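Local coordinates for protein putative phosphomannomutase (Thermus thermophilus, PDB 1TUO) that probably acts as a magnesium-dependent phosphohexose mutase, shifting a phosphate group between positions on a sugar, at residues A[177-182]-A[203-208]; A[242-247]-A[255-260]. One frame throughout, in Å; residues are numbered along the deposited sequence.

Contact 1 (A[177-182]-A[203-208])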
loop_
_atom_site.group_PDB
_atom_site.type_symbol
_atom_site.label_atom_id
_atom_site.label_comp_id
_atom_site.label_asym_id
_atom_site.label_seq_id
_atom_site.Cartn_x
_atom_site.Cartn_y
_atom_site.Cartn_z
ATOM N N SER A 177 9.230 13.004 -20.848
ATOM C CA SER A 177 10.509 13.578 -21.252
ATOM C C SER A 177 11.590 13.619 -20.177
ATOM O O SER A 177 12.654 14.202 -20.384
ATOM C CB SER A 177 10.278 14.995 -21.789
ATOM O OG SER A 177 9.610 15.800 -20.831
ATOM N N GLY A 178 11.332 13.001 -19.031
ATOM C CA GLY A 178 12.329 13.012 -17.977
ATOM C C GLY A 178 12.923 11.649 -17.686
ATOM O O GLY A 178 12.937 10.756 -18.538
ATOM N N VAL A 179 13.424 11.500 -16.468
ATOM C CA VAL A 179 14.008 10.249 -16.015
ATOM C C VAL A 179 13.257 9.846 -14.756
ATOM O O VAL A 179 12.903 10.697 -13.942
ATOM C CB VAL A 179 15.502 10.412 -15.666
ATOM C CG1 VAL A 179 15.683 11.552 -14.690
ATOM C CG2 VAL A 179 16.039 9.129 -15.061
ATOM N N LEU A 180 12.994 8.554 -14.610
ATOM C CA LEU A 180 12.303 8.077 -13.424
ATOM C C LEU A 180 13.295 7.367 -12.511
ATOM O O LEU A 180 13.965 6.421 -12.921
ATOM C CB LEU A 180 11.172 7.115 -13.800
ATOM C CG LEU A 180 10.387 6.518 -12.621
ATOM C CD1 LEU A 180 9.672 7.621 -11.858
ATOM C CD2 LEU A 180 9.383 5.497 -13.130
ATOM N N TYR A 181 13.409 7.852 -11.282
ATOM C CA TYR A 181 14.286 7.223 -10.312
ATOM C C TYR A 181 13.388 6.288 -9.521
ATOM O O TYR A 181 12.270 6.666 -9.149
ATOM C CB TYR A 181 14.910 8.261 -9.373
ATOM C CG TYR A 181 15.952 9.136 -10.034
ATOM C CD1 TYR A 181 15.583 10.240 -10.798
ATOM C CD2 TYR A 181 17.309 8.847 -9.906
ATOM C CE1 TYR A 181 16.545 11.040 -11.421
ATOM C CE2 TYR A 181 18.281 9.636 -10.524
ATOM C CZ TYR A 181 17.890 10.731 -11.279
ATOM O OH TYR A 181 18.848 11.522 -11.885
ATOM N N HIS A 182 13.857 5.064 -9.302
ATOM C CA HIS A 182 13.087 4.091 -8.543
ATOM C C HIS A 182 13.900 3.556 -7.381
ATOM O O HIS A 182 14.816 2.751 -7.566
ATOM C CB HIS A 182 12.655 2.909 -9.414
ATOM C CG HIS A 182 11.876 1.870 -8.663
ATOM N ND1 HIS A 182 11.685 0.590 -9.138
ATOM C CD2 HIS A 182 11.238 1.927 -7.469
ATOM C CE1 HIS A 182 10.964 -0.097 -8.269
ATOM N NE2 HIS A 182 10.679 0.692 -7.248
ATOM N N GLU A 203 10.939 3.180 -24.179
ATOM C CA GLU A 203 12.297 3.606 -23.877
ATOM C C GLU A 203 12.378 4.733 -22.859
ATOM O O GLU A 203 13.049 5.739 -23.086
ATOM C CB GLU A 203 13.010 4.016 -25.166
ATOM C CG GLU A 203 13.023 2.918 -26.221
ATOM C CD GLU A 203 13.766 1.673 -25.770
ATOM O OE1 GLU A 203 13.533 0.601 -26.365
ATOM O OE2 GLU A 203 14.591 1.764 -24.833
ATOM N N ILE A 204 11.681 4.566 -21.741
ATOM C CA ILE A 204 11.710 5.563 -20.681
ATOM C C ILE A 204 12.831 5.125 -19.746
ATOM O O ILE A 204 12.834 3.998 -19.253
ATOM C CB ILE A 204 10.380 5.607 -19.905
ATOM C CG1 ILE A 204 9.255 6.082 -20.831
ATOM C CG2 ILE A 204 10.513 6.530 -18.695
ATOM C CD1 ILE A 204 7.891 6.165 -20.166
ATOM N N PRO A 205 13.809 6.004 -19.502
ATOM C CA PRO A 205 14.917 5.641 -18.617
ATOM C C PRO A 205 14.554 5.559 -17.135
ATOM O O PRO A 205 13.933 6.464 -16.587
ATOM C CB PRO A 205 15.950 6.728 -18.904
ATOM C CG PRO A 205 15.094 7.918 -19.199
ATOM C CD PRO A 205 14.028 7.334 -20.098
ATOM N N VAL A 206 14.942 4.462 -16.498
ATOM C CA VAL A 206 14.690 4.276 -15.078
ATOM C C VAL A 206 16.021 4.076 -14.384
ATOM O O VAL A 206 16.763 3.141 -14.698
ATOM C CB VAL A 206 13.784 3.053 -14.805
ATOM C CG1 VAL A 206 13.768 2.732 -13.312
ATOM C CG2 VAL A 206 12.369 3.343 -15.283
ATOM N N ARG A 207 16.335 4.977 -13.460
ATOM C CA ARG A 207 17.577 4.892 -12.716
ATOM C C ARG A 207 17.255 4.339 -11.336
ATOM O O ARG A 207 16.564 4.973 -10.545
ATOM C CB ARG A 207 18.232 6.273 -12.633
ATOM C CG ARG A 207 18.638 6.798 -14.008
ATOM C CD ARG A 207 19.251 8.188 -13.942
ATOM N NE ARG A 207 19.583 8.699 -15.274
ATOM C CZ ARG A 207 20.060 9.919 -15.506
ATOM N NH1 ARG A 207 20.266 10.755 -14.496
ATOM N NH2 ARG A 207 20.317 10.311 -16.750
ATOM N N PRO A 208 17.757 3.135 -11.040
ATOM C CA PRO A 208 17.536 2.453 -9.764
ATOM C C PRO A 208 18.306 3.016 -8.581
ATOM O O PRO A 208 19.423 3.522 -8.718
ATOM C CB PRO A 208 17.956 1.025 -10.076
ATOM C CG PRO A 208 19.154 1.255 -10.943
ATOM C CD PRO A 208 18.661 2.345 -11.897
#
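R207 runs alongside Y181 on one face of the sheet. R207 CB lies 3.9 Å from Y181 CD2 of the ring. The first torsion (chi1 -64°) sets CG beside the backbone N, and from CG to NE the chain is extended. CG and CD both meet the V179 side chain, with R207 CD 3.5 Å from V179 CG2. CD also approaches the Y181 ring obliquely, near CE2.

Strands 180-183 and 206-209 form a beta-alpha-beta crossover of domain II, connected through helix 192-199. They pair in parallel: L180 N donates to P205 O (3.0 Å), R207 N to L180 O (2.8 Å) and H182 N to R207 O (3.0 Å). On the other face, V206 CG1 packs 4.1 Å from H182 CB, and V206 also touches the helix.

Further out along the arginine, V179 CG2 lies over one face of the guanidinium, 3.6 Å from R207 NE. At the tip, R207 NH1 gives a weak, bent hydrogen bond to Y181 OH (3.1 Å, 130° at the hydrogen). The OH sits at the guanidinium edge, and the ring and guanidinium planes are nearly perpendicular. The phenol oxygen has its stronger partner in E239 OE2, so the arginine bond is secondary. An alanine at Y181 would probably loosen R207, since the ring beside its chain and the hydroxyl shared with E239 would be gone.

Contact 2 (A[242-247]-A[255-260])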
loop_
_atom_site.group_PDB
_atom_site.type_symbol
_atom_site.label_atom_id
_atom_site.label_comp_id
_atom_site.label_asym_id
_atom_site.label_seq_id
_atom_site.Cartn_x
_atom_site.Cartn_y
_atom_site.Cartn_z
ATOM N N PRO A 242 10.751 17.276 -15.722
ATOM C CA PRO A 242 9.724 16.549 -14.973
ATOM C C PRO A 242 10.222 15.266 -14.307
ATOM O O PRO A 242 9.427 14.396 -13.962
ATOM C CB PRO A 242 8.682 16.263 -16.038
ATOM C CG PRO A 242 9.549 15.937 -17.217
ATOM C CD PRO A 242 10.622 17.012 -17.168
ATOM N N SER A 243 11.531 15.140 -14.137
ATOM C CA SER A 243 12.090 13.948 -13.508
ATOM C C SER A 243 11.676 13.865 -12.047
ATOM O O SER A 243 11.495 14.885 -11.382
ATOM C CB SER A 243 13.615 13.961 -13.606
ATOM O OG SER A 243 14.029 13.886 -14.960
ATOM N N PHE A 244 11.517 12.642 -11.550
ATOM C CA PHE A 244 11.142 12.451 -10.163
ATOM C C PHE A 244 11.442 11.034 -9.718
ATOM O O PHE A 244 11.776 10.167 -10.525
ATOM C CB PHE A 244 9.657 12.781 -9.943
ATOM C CG PHE A 244 8.700 11.834 -10.615
ATOM C CD1 PHE A 244 8.056 10.837 -9.883
ATOM C CD2 PHE A 244 8.407 11.962 -11.968
ATOM C CE1 PHE A 244 7.132 9.985 -10.487
ATOM C CE2 PHE A 244 7.487 11.115 -12.582
ATOM C CZ PHE A 244 6.846 10.126 -11.843
ATOM N N ALA A 245 11.335 10.804 -8.421
ATOM C CA ALA A 245 11.607 9.481 -7.894
ATOM C C ALA A 245 10.389 8.878 -7.233
ATOM O O ALA A 245 9.602 9.587 -6.616
ATOM C CB ALA A 245 12.745 9.552 -6.883
ATOM N N VAL A 246 10.230 7.568 -7.397
ATOM C CA VAL A 246 9.160 6.850 -6.718
ATOM C C VAL A 246 9.901 5.888 -5.809
ATOM O O VAL A 246 10.889 5.279 -6.218
ATOM C CB VAL A 246 8.250 6.040 -7.673
ATOM C CG1 VAL A 246 7.339 6.984 -8.432
ATOM C CG2 VAL A 246 9.081 5.205 -8.628
ATOM N N ALA A 247 9.450 5.788 -4.565
ATOM C CA ALA A 247 10.072 4.882 -3.607
ATOM C C ALA A 247 8.998 3.893 -3.207
ATOM O O ALA A 247 7.989 4.276 -2.618
ATOM C CB ALA A 247 10.556 5.657 -2.383
ATOM N N VAL A 255 3.677 3.635 -2.040
ATOM C CA VAL A 255 4.742 4.412 -2.657
ATOM C C VAL A 255 4.869 5.794 -2.035
ATOM O O VAL A 255 3.911 6.335 -1.474
ATOM C CB VAL A 255 4.522 4.598 -4.181
ATOM C CG1 VAL A 255 4.494 3.255 -4.874
ATOM C CG2 VAL A 255 3.236 5.364 -4.434
ATOM N N GLY A 256 6.076 6.341 -2.123
ATOM C CA GLY A 256 6.350 7.676 -1.631
ATOM C C GLY A 256 7.015 8.372 -2.806
ATOM O O GLY A 256 7.628 7.709 -3.648
ATOM N N VAL A 257 6.903 9.691 -2.884
ATOM C CA VAL A 257 7.487 10.421 -4.002
ATOM C C VAL A 257 8.467 11.517 -3.581
ATOM O O VAL A 257 8.241 12.220 -2.595
ATOM C CB VAL A 257 6.370 11.066 -4.861
ATOM C CG1 VAL A 257 6.968 11.971 -5.926
ATOM C CG2 VAL A 257 5.525 9.975 -5.517
ATOM N N VAL A 258 9.554 11.655 -4.332
ATOM C CA VAL A 258 10.540 12.702 -4.064
ATOM C C VAL A 258 10.732 13.496 -5.349
ATOM O O VAL A 258 11.012 12.932 -6.412
ATOM C CB VAL A 258 11.895 12.131 -3.608
ATOM C CG1 VAL A 258 12.895 13.272 -3.399
ATOM C CG2 VAL A 258 11.715 11.358 -2.305
ATOM N N LEU A 259 10.574 14.811 -5.245
ATOM C CA LEU A 259 10.693 15.683 -6.404
ATOM C C LEU A 259 12.026 16.412 -6.448
ATOM O O LEU A 259 12.753 16.460 -5.455
ATOM C CB LEU A 259 9.551 16.704 -6.395
ATOM C CG LEU A 259 8.120 16.151 -6.347
ATOM C CD1 LEU A 259 7.135 17.310 -6.284
ATOM C CD2 LEU A 259 7.849 15.286 -7.571
ATOM N N PRO A 260 12.370 16.977 -7.616
ATOM C CA PRO A 260 13.623 17.713 -7.783
ATOM C C PRO A 260 13.767 18.724 -6.657
ATOM O O PRO A 260 12.793 19.372 -6.271
ATOM C CB PRO A 260 13.446 18.370 -9.143
ATOM C CG PRO A 260 12.697 17.324 -9.898
ATOM C CD PRO A 260 11.645 16.883 -8.897
#
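The carbonyl oxygen of G256 is gripped twice. A247 N donates a 2.8 Å hydrogen bond to G256 O, lying in the carbonyl plane and close to straight (163° at the hydrogen). V246 CA adds a longer CA-H...O contact to the same oxygen. A247 O is held in the same way: G256 N bonds to it at 2.9 Å, and V255 CA gives the CA-H contact. One hydrogen-bonded pair is thus closed between A247 and G256.

The second such pair is A245 with V258. A245 N reaches V258 O at 2.9 Å, nearly along the C=O axis. The return bond from V258 N meets A245 O from above the carbonyl plane. Between them sits the non-hydrogen-bonded pair of V246 and V257. These bonds build the beta hairpin of strands 244-248 and 255-259 in domain II.

The side chains add apolar contacts. F244 has CG in the crowded position between the backbone N and the carbonyl carbon (chi1 67°). F244 CD1 lies 4.3 Å from V257 CG1, met obliquely, and F244 CB touches L259 CD2 at 3.9 Å. On the face away from V246 and V257, A245 and V258 meet CB to CB, and helix 230-236 packs on both. At the end of the ladder P260 has no backbone N-H to offer; P260 CG of its ring comes within 3.1 Å of S243 O.

The contact is buried, its side chains are almost all hydrocarbon, and the polar groups joining the two strands are peptide groups paired with each other. The pairing therefore rests on backbone hydrogen bonds and apolar packing, with no charged group between the strands.

Both contacts belong to one five-stranded mixed sheet of domain II. Strands 180-183 and 244-248 are neighbours in it. Each contact supplies one of these two, and 244-248 is the middle strand. Hydrogen bonds join them, backbone to backbone from V246 N to Y181 O and from V179 N to the S243 hydroxyl. Y181 CB also packs on A245 CB. Contact 1 is parallel and reaches the outermost strand 206-209, so it is partly buried and carries an exposed arginine. Contact 2 is antiparallel and lies deeper. Its side chains are nearly all apolar, whereas contact 1 also has an arginine-tyrosine hydrogen bond. Helix 192-199 packs against contact 1, 348-362 against contact 2, and 230-236 touches both.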